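Local coordinates for protein azurocidin (Homo sapiens, PDB 1A7S) that binds heparin as a serine protease homologue of neutrophil granules, kills Gram-negative bacteria, probably through affinity for their lipopolysaccharide, and attracts monocytes and fibroblasts, at residues 144-149 with 159-164. Sequence-based numbering, arbitrary orientation.
With NAG (2-acetamido-2-deoxy-beta-D-glucopyranose), chain B.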
loop_
_atom_site.group_PDB
_atom_site.type_symbol
_atom_site.label_atom_id
_atom_site.label_comp_id
_atom_site.label_asym_id
_atom_site.label_seq_id
_atom_site.Cartn_x
_atom_site.Cartn_y
_atom_site.Cartn_z
ATOM N N VAL A 144 12.656 -2.219 -0.303
ATOM C CA VAL A 144 13.751 -1.252 -0.206
ATOM C C VAL A 144 13.654 -0.485 1.119
ATOM O O VAL A 144 12.548 -0.232 1.608
ATOM C CB VAL A 144 13.719 -0.288 -1.404
ATOM C CG1 VAL A 144 12.415 0.480 -1.571
ATOM C CG2 VAL A 144 14.945 0.524 -1.588
ATOM N N ASN A 145 14.811 -0.168 1.684
ATOM C CA ASN A 145 14.922 0.697 2.832
ATOM C C ASN A 145 14.787 2.147 2.356
ATOM O O ASN A 145 15.485 2.498 1.377
ATOM C CB ASN A 145 16.296 0.549 3.460
ATOM C CG ASN A 145 16.465 -0.756 4.226
ATOM O OD1 ASN A 145 15.506 -1.379 4.691
ATOM N ND2 ASN A 145 17.740 -1.154 4.357
ATOM N N VAL A 146 13.978 2.932 2.998
ATOM C CA VAL A 146 13.788 4.320 2.649
ATOM C C VAL A 146 13.877 5.164 3.919
ATOM O O VAL A 146 13.668 4.620 5.033
ATOM C CB VAL A 146 12.523 4.612 1.841
ATOM C CG1 VAL A 146 12.422 3.703 0.587
ATOM C CG2 VAL A 146 11.263 4.424 2.684
ATOM N N THR A 147 14.098 6.450 3.747
ATOM C CA THR A 147 14.222 7.367 4.900
ATOM C C THR A 147 13.287 8.527 4.720
ATOM O O THR A 147 13.205 9.117 3.642
ATOM C CB THR A 147 15.703 7.859 5.003
ATOM O OG1 THR A 147 16.513 6.695 5.173
ATOM C CG2 THR A 147 15.864 8.750 6.204
ATOM N N VAL A 148 12.580 8.910 5.764
ATOM C CA VAL A 148 11.636 10.069 5.691
ATOM C C VAL A 148 12.407 11.335 5.476
ATOM O O VAL A 148 13.384 11.605 6.142
ATOM C CB VAL A 148 10.818 10.117 6.995
ATOM C CG1 VAL A 148 9.946 11.383 7.030
ATOM C CG2 VAL A 148 9.967 8.855 7.122
ATOM N N THR A 149 11.941 12.129 4.492
ATOM C CA THR A 149 12.550 13.391 4.131
ATOM C C THR A 149 12.208 14.506 5.106
ATOM O O THR A 149 11.262 14.428 5.848
ATOM C CB THR A 149 12.098 13.885 2.738
ATOM O OG1 THR A 149 10.733 14.319 2.835
ATOM C CG2 THR A 149 12.206 12.861 1.660
ATOM N N VAL A 159 3.606 11.783 3.704
ATOM C CA VAL A 159 4.889 11.437 4.278
ATOM C C VAL A 159 5.783 11.078 3.053
ATOM O O VAL A 159 5.340 10.359 2.172
ATOM C CB VAL A 159 4.817 10.171 5.183
ATOM C CG1 VAL A 159 6.236 9.796 5.647
ATOM C CG2 VAL A 159 3.942 10.422 6.367
ATOM N N CYS A 160 6.920 11.743 2.956
ATOM C CA CYS A 160 7.809 11.586 1.816
ATOM C C CYS A 160 9.086 10.879 2.230
ATOM O O CYS A 160 9.555 11.026 3.345
ATOM C CB CYS A 160 8.162 12.919 1.199
ATOM S SG CYS A 160 6.774 13.803 0.545
ATOM N N THR A 161 9.612 10.081 1.256
ATOM C CA THR A 161 10.807 9.316 1.521
ATOM C C THR A 161 11.786 9.399 0.395
ATOM O O THR A 161 11.450 9.751 -0.746
ATOM C CB THR A 161 10.493 7.830 1.789
ATOM O OG1 THR A 161 9.959 7.234 0.589
ATOM C CG2 THR A 161 9.476 7.654 2.869
ATOM N N GLY A 162 13.030 9.096 0.733
ATOM C CA GLY A 162 14.087 9.012 -0.256
ATOM C C GLY A 162 15.058 7.911 0.129
ATOM O O GLY A 162 14.985 7.301 1.219
ATOM N N VAL A 163 16.009 7.676 -0.740
ATOM C CA VAL A 163 17.064 6.712 -0.560
ATOM C C VAL A 163 18.428 7.397 -0.827
ATOM O O VAL A 163 18.497 8.494 -1.364
ATOM C CB VAL A 163 16.926 5.502 -1.510
ATOM C CG1 VAL A 163 15.602 4.795 -1.228
ATOM C CG2 VAL A 163 16.952 5.970 -2.976
ATOM N N LEU A 164 19.452 6.745 -0.363
ATOM C CA LEU A 164 20.823 7.284 -0.544
ATOM C C LEU A 164 21.379 6.863 -1.896
ATOM O O LEU A 164 22.363 7.489 -2.332
ATOM C CB LEU A 164 21.728 6.682 0.549
ATOM C CG LEU A 164 21.488 7.169 1.949
ATOM C CD1 LEU A 164 22.448 6.528 2.922
ATOM C CD2 LEU A 164 21.555 8.723 2.033
HETATM C C1 NAG B . 18.133 -2.231 5.231
HETATM C C2 NAG B . 19.025 -3.135 4.315
HETATM C C3 NAG B . 19.670 -4.202 5.184
HETATM C C4 NAG B . 20.561 -3.408 6.242
HETATM C C5 NAG B . 19.514 -2.662 7.102
HETATM C C6 NAG B . 20.139 -1.691 8.072
HETATM C C7 NAG B . 18.055 -3.491 2.050
HETATM C C8 NAG B . 17.016 -4.154 1.207
HETATM N N2 NAG B . 18.132 -3.851 3.354
HETATM O O3 NAG B . 20.568 -4.941 4.423
HETATM O O4 NAG B . 21.142 -4.488 7.042
HETATM O O5 NAG B . 18.967 -1.634 6.246
HETATM O O6 NAG B . 21.337 -1.183 7.551
HETATM O O7 NAG B . 18.763 -2.632 1.636
#
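T147 and G162 form an antiparallel hydrogen-bonded pair, T147 N giving to G162 O (2.8 Å) and G162 N returning to T147 O (2.9 Å), while the short strand axes are 126° from parallel. One step on, V148 and T161 make a non-hydrogen-bonded pair whose side chains diverge; T149 N then bonds to C160 O. These bonds close a beta hairpin in the C-terminal barrel of the chymotrypsin-like fold; the disulfide of C160 with C154 ties the second strand to its connecting loop. On the side facing L179, which backs both V146 and T161, V146, branched at CB and wholly apolar, lays CG2 against T161 CB (3.6 Å). Its other methyl, CG1, meets V163 CG1 (3.8 Å). V163 CG1, anti to its carbonyl carbon (chi1 -61°), also comes within 3.5 Å of N145 O. Past the pair, T149 leans over the second strand through both branches: OG1 sits beside C160 CB (3.4 Å), and CG2 lies over the T161–G162 peptide, 3.7 Å from T161 C. N145 turns its amide away from the second strand, where ND2 carries the N-linked NAG, a sugar also hydrogen-bonded by R5.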